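Long-range contact in D-glycero-alpha-D-manno-heptose 7-phosphate kinase (Campylobacter jejuni subsp. jejuni, PDB 4N3O), which catalyses the ATP-dependent phosphorylation of D-glycero-alpha-D-manno-heptose 7-phosphate at C-1, feeding GDP-heptose synthesis for the bacterial capsule: residues E277-N288 with K318-Y326. Numbering follows the deposited sequence.
Sequences ELERIYKLAIDN and KALRKEQGY
Leu-284 of helix 276-287 meets Glu-323, in the turn after helix 313-320, where both helices pack against one face of the four-stranded antiparallel sheet of the GHMP kinase C-terminal domain. CD1 of Leu-284 touches the carboxylate, 3.3 Å from OE1 of Glu-323, while its other branch, CD2, packs 3.7 Å from CD2 of Leu-320 and also borders CB of Ala-319. One turn earlier in the helix, CD1 of Ile-281 lies 4.1 Å from CG of Glu-323, the two chains running past each other in opposite directions. The polar side is a salt bridge: NH2 of Arg-280 stands 3.1 Å from OE2 of Glu-323, a weak hydrogen bond (N-H...O angle 144°). Guanidinium and carboxylate planes are 57° apart. Glu-323 is the last residue of the type I turn from Leu-320, and its chain bends at chi2 (-65°) to carry the carboxylate to Arg-280. In the second shell, a salt bridge within the helix, Glu-277 OE2 to Arg-280 NH1 at 2.9 Å, places the guanidinium between two carboxylates in one network. On the sheet side, Ile-281, Leu-320 and Glu-323 rest on Tyr-205 of strand 202-206. At the helix end, Asn-288 lays its amide against CB of Ala-319, held there by ND2 donating to Leu-284 O at 2.8 Å.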
loop_
_atom_site.group_PDB
_atom_site.type_symbol
_atom_site.label_atom_id
_atom_site.label_comp_id
_atom_site.label_asym_id
_atom_site.label_seq_id
_atom_site.Cartn_x
_atom_site.Cartn_y
_atom_site.Cartn_z
ATOM N N GLU A 277 24.171 1.762 -17.552
ATOM C CA GLU A 277 23.721 1.177 -16.283
ATOM C C GLU A 277 22.207 0.875 -16.257
ATOM O O GLU A 277 21.788 -0.107 -15.647
ATOM C CB GLU A 277 24.136 2.068 -15.104
ATOM C CG GLU A 277 24.114 1.378 -13.741
ATOM C CD GLU A 277 25.188 0.298 -13.575
ATOM O OE1 GLU A 277 25.836 -0.110 -14.568
ATOM O OE2 GLU A 277 25.394 -0.153 -12.432
ATOM N N LEU A 278 21.399 1.718 -16.906
ATOM C CA LEU A 278 19.960 1.462 -17.017
ATOM C C LEU A 278 19.753 0.281 -17.948
ATOM O O LEU A 278 18.969 -0.617 -17.652
ATOM C CB LEU A 278 19.192 2.677 -17.560
ATOM C CG LEU A 278 18.939 3.877 -16.637
ATOM C CD1 LEU A 278 18.300 5.016 -17.419
ATOM C CD2 LEU A 278 18.058 3.503 -15.460
ATOM N N GLU A 279 20.465 0.289 -19.073
ATOM C CA GLU A 279 20.385 -0.793 -20.056
ATOM C C GLU A 279 20.771 -2.136 -19.411
ATOM O O GLU A 279 20.181 -3.179 -19.726
ATOM C CB GLU A 279 21.285 -0.478 -21.256
ATOM C CG GLU A 279 21.238 -1.480 -22.408
ATOM C CD GLU A 279 22.133 -1.072 -23.585
ATOM O OE1 GLU A 279 22.832 -0.034 -23.494
ATOM O OE2 GLU A 279 22.143 -1.790 -24.610
ATOM N N ARG A 280 21.739 -2.099 -18.491
ATOM C CA ARG A 280 22.175 -3.298 -17.812
ATOM C C ARG A 280 21.062 -3.752 -16.853
ATOM O O ARG A 280 20.790 -4.932 -16.739
ATOM C CB ARG A 280 23.465 -3.063 -17.022
ATOM C CG ARG A 280 24.318 -4.328 -16.906
ATOM C CD ARG A 280 25.385 -4.306 -15.815
ATOM N NE ARG A 280 24.907 -4.820 -14.516
ATOM C CZ ARG A 280 24.550 -4.081 -13.464
ATOM N NH1 ARG A 280 24.613 -2.764 -13.501
ATOM N NH2 ARG A 280 24.146 -4.672 -12.352
ATOM N N ILE A 281 20.416 -2.798 -16.178
ATOM C CA ILE A 281 19.343 -3.114 -15.236
ATOM C C ILE A 281 18.149 -3.701 -15.975
ATOM O O ILE A 281 17.583 -4.695 -15.527
ATOM C CB ILE A 281 18.945 -1.888 -14.384
ATOM C CG1 ILE A 281 20.100 -1.482 -13.455
ATOM C CG2 ILE A 281 17.708 -2.178 -13.541
ATOM C CD1 ILE A 281 20.463 -2.531 -12.410
ATOM N N TYR A 282 17.786 -3.105 -17.112
ATOM C CA TYR A 282 16.701 -3.619 -17.954
ATOM C C TYR A 282 17.006 -5.072 -18.332
ATOM O O TYR A 282 16.176 -5.958 -18.146
ATOM C CB TYR A 282 16.563 -2.773 -19.216
ATOM C CG TYR A 282 15.463 -3.227 -20.160
ATOM C CD1 TYR A 282 14.140 -2.800 -19.991
ATOM C CD2 TYR A 282 15.750 -4.071 -21.236
ATOM C CE1 TYR A 282 13.135 -3.217 -20.857
ATOM C CE2 TYR A 282 14.755 -4.494 -22.107
ATOM C CZ TYR A 282 13.452 -4.066 -21.918
ATOM O OH TYR A 282 12.474 -4.497 -22.792
ATOM N N LYS A 283 18.209 -5.303 -18.847
ATOM C CA LYS A 283 18.685 -6.638 -19.201
ATOM C C LYS A 283 18.505 -7.614 -18.039
ATOM O O LYS A 283 17.964 -8.707 -18.197
ATOM C CB LYS A 283 20.174 -6.557 -19.524
ATOM C CG LYS A 283 20.880 -7.886 -19.755
ATOM C CD LYS A 283 22.401 -7.753 -19.591
ATOM C CE LYS A 283 23.039 -6.659 -20.455
ATOM N NZ LYS A 283 22.843 -6.863 -21.915
ATOM N N LEU A 284 18.984 -7.211 -16.873
ATOM C CA LEU A 284 18.903 -8.037 -15.676
ATOM C C LEU A 284 17.458 -8.380 -15.315
ATOM O O LEU A 284 17.174 -9.473 -14.842
ATOM C CB LEU A 284 19.608 -7.323 -14.518
ATOM C CG LEU A 284 19.424 -7.807 -13.070
ATOM C CD1 LEU A 284 20.367 -7.059 -12.150
ATOM C CD2 LEU A 284 18.008 -7.602 -12.579
ATOM N N ALA A 285 16.548 -7.453 -15.572
ATOM C CA ALA A 285 15.155 -7.637 -15.234
ATOM C C ALA A 285 14.484 -8.602 -16.201
ATOM O O ALA A 285 13.696 -9.452 -15.789
ATOM C CB ALA A 285 14.434 -6.284 -15.208
ATOM N N ILE A 286 14.778 -8.455 -17.487
ATOM C CA ILE A 286 14.224 -9.341 -18.487
ATOM C C ILE A 286 14.793 -10.746 -18.251
ATOM O O ILE A 286 14.099 -11.733 -18.393
ATOM C CB ILE A 286 14.568 -8.882 -19.915
ATOM C CG1 ILE A 286 14.019 -7.471 -20.200
ATOM C CG2 ILE A 286 14.021 -9.872 -20.938
ATOM C CD1 ILE A 286 12.512 -7.378 -20.235
ATOM N N ASP A 287 16.053 -10.828 -17.857
ATOM C CA ASP A 287 16.662 -12.130 -17.617
ATOM C C ASP A 287 15.970 -12.863 -16.482
ATOM O O ASP A 287 15.877 -14.084 -16.484
ATOM C CB ASP A 287 18.170 -11.988 -17.324
ATOM C CG ASP A 287 19.015 -11.767 -18.600
ATOM O OD1 ASP A 287 18.492 -11.972 -19.720
ATOM O OD2 ASP A 287 20.210 -11.409 -18.475
ATOM N N ASN A 288 15.426 -12.099 -15.547
ATOM C CA ASN A 288 14.793 -12.652 -14.360
ATOM C C ASN A 288 13.281 -12.675 -14.341
ATOM O O ASN A 288 12.687 -12.710 -13.269
ATOM C CB ASN A 288 15.297 -11.892 -13.138
ATOM C CG ASN A 288 16.683 -12.310 -12.728
ATOM O OD1 ASN A 288 16.865 -13.380 -12.162
ATOM N ND2 ASN A 288 17.657 -11.442 -12.945
ATOM N N LYS A 318 14.067 -10.329 -5.887
ATOM C CA LYS A 318 15.274 -10.797 -5.227
ATOM C C LYS A 318 16.547 -10.351 -5.984
ATOM O O LYS A 318 17.535 -9.925 -5.371
ATOM C CB LYS A 318 15.212 -12.323 -5.081
ATOM C CG LYS A 318 16.318 -12.937 -4.241
ATOM C CD LYS A 318 16.167 -14.452 -4.106
ATOM C CE LYS A 318 16.446 -15.172 -5.419
ATOM N NZ LYS A 318 16.321 -16.644 -5.278
ATOM N N ALA A 319 16.538 -10.446 -7.306
ATOM C CA ALA A 319 17.714 -10.018 -8.055
ATOM C C ALA A 319 17.873 -8.493 -7.908
ATOM O O ALA A 319 18.958 -8.006 -7.602
ATOM C CB ALA A 319 17.621 -10.435 -9.519
ATOM N N LEU A 320 16.784 -7.748 -8.067
ATOM C CA LEU A 320 16.859 -6.292 -7.935
ATOM C C LEU A 320 17.337 -5.807 -6.549
ATOM O O LEU A 320 18.107 -4.846 -6.474
ATOM C CB LEU A 320 15.526 -5.628 -8.311
ATOM C CG LEU A 320 15.102 -5.699 -9.791
ATOM C CD1 LEU A 320 13.746 -5.065 -9.953
ATOM C CD2 LEU A 320 16.090 -5.003 -10.722
ATOM N N ARG A 321 16.922 -6.468 -5.465
ATOM C CA ARG A 321 17.360 -6.039 -4.123
ATOM C C ARG A 321 18.888 -6.099 -3.920
ATOM O O ARG A 321 19.401 -5.536 -2.946
ATOM C CB ARG A 321 16.702 -6.850 -2.996
ATOM C CG ARG A 321 15.181 -6.771 -2.872
ATOM C CD ARG A 321 14.748 -7.235 -1.475
ATOM N NE ARG A 321 13.349 -7.673 -1.378
ATOM C CZ ARG A 321 12.282 -6.873 -1.350
ATOM N NH1 ARG A 321 12.409 -5.552 -1.457
ATOM N NH2 ARG A 321 11.066 -7.406 -1.253
ATOM N N LYS A 322 19.605 -6.788 -4.810
ATOM C CA LYS A 322 21.068 -6.911 -4.703
ATOM C C LYS A 322 21.768 -5.771 -5.411
ATOM O O LYS A 322 22.991 -5.658 -5.362
ATOM C CB LYS A 322 21.550 -8.231 -5.296
ATOM C CG LYS A 322 21.024 -9.430 -4.553
ATOM C CD LYS A 322 21.387 -10.736 -5.218
ATOM C CE LYS A 322 20.732 -11.883 -4.461
ATOM N NZ LYS A 322 20.711 -13.139 -5.249
ATOM N N GLU A 323 20.992 -4.931 -6.072
ATOM C CA GLU A 323 21.543 -3.808 -6.792
ATOM C C GLU A 323 21.472 -2.565 -5.920
ATOM O O GLU A 323 20.901 -2.595 -4.824
ATOM C CB GLU A 323 20.807 -3.641 -8.112
ATOM C CG GLU A 323 20.921 -4.873 -9.016
ATOM C CD GLU A 323 22.355 -5.150 -9.476
ATOM O OE1 GLU A 323 22.648 -6.291 -9.906
ATOM O OE2 GLU A 323 23.200 -4.229 -9.402
ATOM N N GLN A 324 22.056 -1.476 -6.400
ATOM C CA GLN A 324 22.134 -0.241 -5.622
ATOM C C GLN A 324 20.787 0.443 -5.370
ATOM O O GLN A 324 20.682 1.287 -4.489
ATOM C CB GLN A 324 23.106 0.757 -6.279
ATOM C CG GLN A 324 22.621 1.365 -7.595
ATOM C CD GLN A 324 23.591 2.393 -8.164
ATOM O OE1 GLN A 324 24.340 3.037 -7.426
ATOM N NE2 GLN A 324 23.564 2.567 -9.484
ATOM N N GLY A 325 19.767 0.102 -6.146
ATOM C CA GLY A 325 18.454 0.718 -5.955
ATOM C C GLY A 325 17.596 -0.008 -4.928
ATOM O O GLY A 325 18.101 -0.672 -4.034
ATOM N N TYR A 326 16.291 0.165 -5.029
ATOM C CA TYR A 326 15.384 -0.565 -4.165
ATOM C C TYR A 326 14.032 -0.703 -4.830
ATOM O O TYR A 326 13.606 0.153 -5.606
ATOM C CB TYR A 326 15.249 0.074 -2.780
ATOM C CG TYR A 326 14.565 1.406 -2.747
ATOM C CD1 TYR A 326 13.182 1.493 -2.593
ATOM C CD2 TYR A 326 15.300 2.590 -2.831
ATOM C CE1 TYR A 326 12.538 2.720 -2.546
ATOM C CE2 TYR A 326 14.672 3.828 -2.780
ATOM C CZ TYR A 326 13.289 3.891 -2.648
ATOM O OH TYR A 326 12.659 5.124 -2.608
#